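Local coordinates for protein pilin (Clostridioides difficile, PDB 6T8S) that probably serves as the major structural subunit of type IV pili, polymerising into the surface fibres of the bacterium, at residues T111-D116 against V132-L137. Residues are numbered along the deposited sequence; the frame is centred on the assembly and turned at random.
Sequences TSVTAD and VLYIVL
Thr111 and Leu133 bring the two backbones to their nearest approach, 5.1 Å from CA to CA, and from there the chains part. No direct hydrogen bond joins 111-116 to 132-137. A water takes the place of one: it donates to Val132 O at 2.7 Å and, weakly, to Thr111 O at 3.3 Å, bridging two carbonyl oxygens that cannot bond to each other. Beyond this point the contact is made mainly by the Val113 and Tyr134 side chains. The CB of Tyr134 points toward the loop, with CG anti to the carbonyl carbon (chi1 -59°) and beside the backbone N. The Val113 side chain crosses that of Tyr134 obliquely, its methyl CG2 over one ring face. CG2 lies 3.7 Å from the ring centroid and 20° off the normal, a CH-pi contact displaced toward the hydroxyl end, where CG2 is 3.5 Å from Tyr134 CZ. The second methyl, CG1, rests nearer the root of the ring, 3.8 Å from Tyr134 CG, so the two branches together span the ring from CG to CZ. In the antiparallel sheet of this pilin's globular part, which packs against the long N-terminal helix 9-37 as in type IV pilins generally, strand 109-110 pairs with strand 128-138; the contact forms just where the chain leaves that pairing. Tyr134 still shares a backbone hydrogen bond with Tyr110, whereas those of Thr111 and Ser112 are with Asn120 and Gly119. Thr111 OG1 is also hydrogen-bonded to Asn120 O, while the threonine's methyl CG2 lies 4.2 Å from Leu133 CD1, a loose apolar contact.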
loop_
_atom_site.group_PDB
_atom_site.type_symbol
_atom_site.label_atom_id
_atom_site.label_comp_id
_atom_site.label_asym_id
_atom_site.label_seq_id
_atom_site.Cartn_x
_atom_site.Cartn_y
_atom_site.Cartn_z
ATOM N N THR A 111 -8.468 -3.830 -4.673
ATOM C CA THR A 111 -8.299 -5.280 -4.383
ATOM C C THR A 111 -7.704 -6.019 -5.591
ATOM O O THR A 111 -7.356 -7.203 -5.431
ATOM C CB THR A 111 -9.626 -5.885 -3.916
ATOM O OG1 THR A 111 -10.619 -5.667 -4.916
ATOM C CG2 THR A 111 -10.100 -5.279 -2.612
ATOM N N SER A 112 -7.584 -5.373 -6.755
ATOM C CA SER A 112 -6.925 -5.960 -7.955
ATOM C C SER A 112 -6.315 -4.868 -8.835
ATOM O O SER A 112 -6.801 -3.720 -8.816
ATOM C CB SER A 112 -7.897 -6.801 -8.758
ATOM O OG SER A 112 -8.866 -5.973 -9.380
ATOM N N VAL A 113 -5.292 -5.239 -9.597
ATOM C CA VAL A 113 -4.665 -4.395 -10.649
ATOM C C VAL A 113 -4.240 -5.322 -11.785
ATOM O O VAL A 113 -4.013 -6.521 -11.519
ATOM C CB VAL A 113 -3.458 -3.599 -10.118
ATOM C CG1 VAL A 113 -3.854 -2.630 -9.015
ATOM C CG2 VAL A 113 -2.336 -4.515 -9.651
ATOM N N THR A 114 -4.156 -4.774 -12.993
ATOM C CA THR A 114 -3.298 -5.275 -14.098
ATOM C C THR A 114 -2.097 -4.318 -14.189
ATOM O O THR A 114 -2.034 -3.380 -13.357
ATOM C CB THR A 114 -4.136 -5.449 -15.372
ATOM O OG1 THR A 114 -4.476 -4.155 -15.867
ATOM C CG2 THR A 114 -5.390 -6.260 -15.123
ATOM N N ALA A 115 -1.171 -4.533 -15.134
ATOM C CA ALA A 115 0.027 -3.678 -15.339
ATOM C C ALA A 115 -0.402 -2.280 -15.811
ATOM O O ALA A 115 0.378 -1.315 -15.622
ATOM C CB ALA A 115 0.973 -4.331 -16.322
ATOM N N ASP A 116 -1.600 -2.172 -16.395
ATOM C CA ASP A 116 -2.126 -0.916 -16.992
ATOM C C ASP A 116 -3.158 -0.251 -16.075
ATOM O O ASP A 116 -3.170 0.984 -16.057
ATOM C CB ASP A 116 -2.753 -1.182 -18.365
ATOM C CG ASP A 116 -1.742 -1.506 -19.453
ATOM O OD1 ASP A 116 -0.626 -0.944 -19.407
ATOM O OD2 ASP A 116 -2.080 -2.318 -20.340
ATOM N N VAL A 132 -3.735 -9.864 -1.728
ATOM C CA VAL A 132 -2.868 -8.686 -1.981
ATOM C C VAL A 132 -3.765 -7.456 -2.136
ATOM O O VAL A 132 -4.812 -7.546 -2.794
ATOM C CB VAL A 132 -1.950 -8.902 -3.196
ATOM C CG1 VAL A 132 -1.102 -7.665 -3.458
ATOM C CG2 VAL A 132 -1.066 -10.131 -3.006
ATOM N N LEU A 133 -3.354 -6.346 -1.521
ATOM C CA LEU A 133 -4.072 -5.051 -1.524
ATOM C C LEU A 133 -3.146 -4.008 -2.152
ATOM O O LEU A 133 -1.919 -4.169 -2.079
ATOM C CB LEU A 133 -4.438 -4.672 -0.079
ATOM C CG LEU A 133 -5.419 -3.509 0.074
ATOM C CD1 LEU A 133 -6.827 -3.915 -0.290
ATOM C CD2 LEU A 133 -5.396 -2.946 1.490
ATOM N N TYR A 134 -3.732 -2.970 -2.743
ATOM C CA TYR A 134 -3.023 -1.910 -3.483
ATOM C C TYR A 134 -3.511 -0.538 -3.005
ATOM O O TYR A 134 -4.727 -0.329 -2.937
ATOM C CB TYR A 134 -3.269 -2.105 -4.978
ATOM C CG TYR A 134 -2.806 -3.440 -5.495
ATOM C CD1 TYR A 134 -1.486 -3.650 -5.863
ATOM C CD2 TYR A 134 -3.684 -4.508 -5.564
ATOM C CE1 TYR A 134 -1.063 -4.879 -6.351
ATOM C CE2 TYR A 134 -3.275 -5.747 -6.033
ATOM C CZ TYR A 134 -1.965 -5.927 -6.437
ATOM O OH TYR A 134 -1.555 -7.155 -6.886
ATOM N N ILE A 135 -2.581 0.370 -2.687
ATOM C CA ILE A 135 -2.929 1.776 -2.317
ATOM C C ILE A 135 -2.120 2.736 -3.192
ATOM O O ILE A 135 -0.879 2.731 -3.131
ATOM C CB ILE A 135 -2.745 2.081 -0.817
ATOM C CG1 ILE A 135 -3.336 0.994 0.088
ATOM C CG2 ILE A 135 -3.359 3.442 -0.514
ATOM C CD1 ILE A 135 -3.166 1.249 1.575
ATOM N N VAL A 136 -2.814 3.565 -3.966
ATOM C CA VAL A 136 -2.151 4.587 -4.823
ATOM C C VAL A 136 -1.382 5.556 -3.913
ATOM O O VAL A 136 -2.011 6.101 -2.975
ATOM C CB VAL A 136 -3.168 5.338 -5.689
ATOM C CG1 VAL A 136 -2.509 6.469 -6.459
ATOM C CG2 VAL A 136 -3.878 4.387 -6.644
ATOM N N LEU A 137 -0.093 5.762 -4.186
ATOM C CA LEU A 137 0.772 6.752 -3.467
ATOM C C LEU A 137 0.834 8.073 -4.240
ATOM O O LEU A 137 0.681 9.145 -3.610
ATOM C CB LEU A 137 2.186 6.194 -3.341
ATOM C CG LEU A 137 2.376 5.066 -2.340
ATOM C CD1 LEU A 137 3.770 4.469 -2.483
ATOM C CD2 LEU A 137 2.165 5.567 -0.922
HETATM O O HOH W 1 -5.111 -9.485 -4.595
#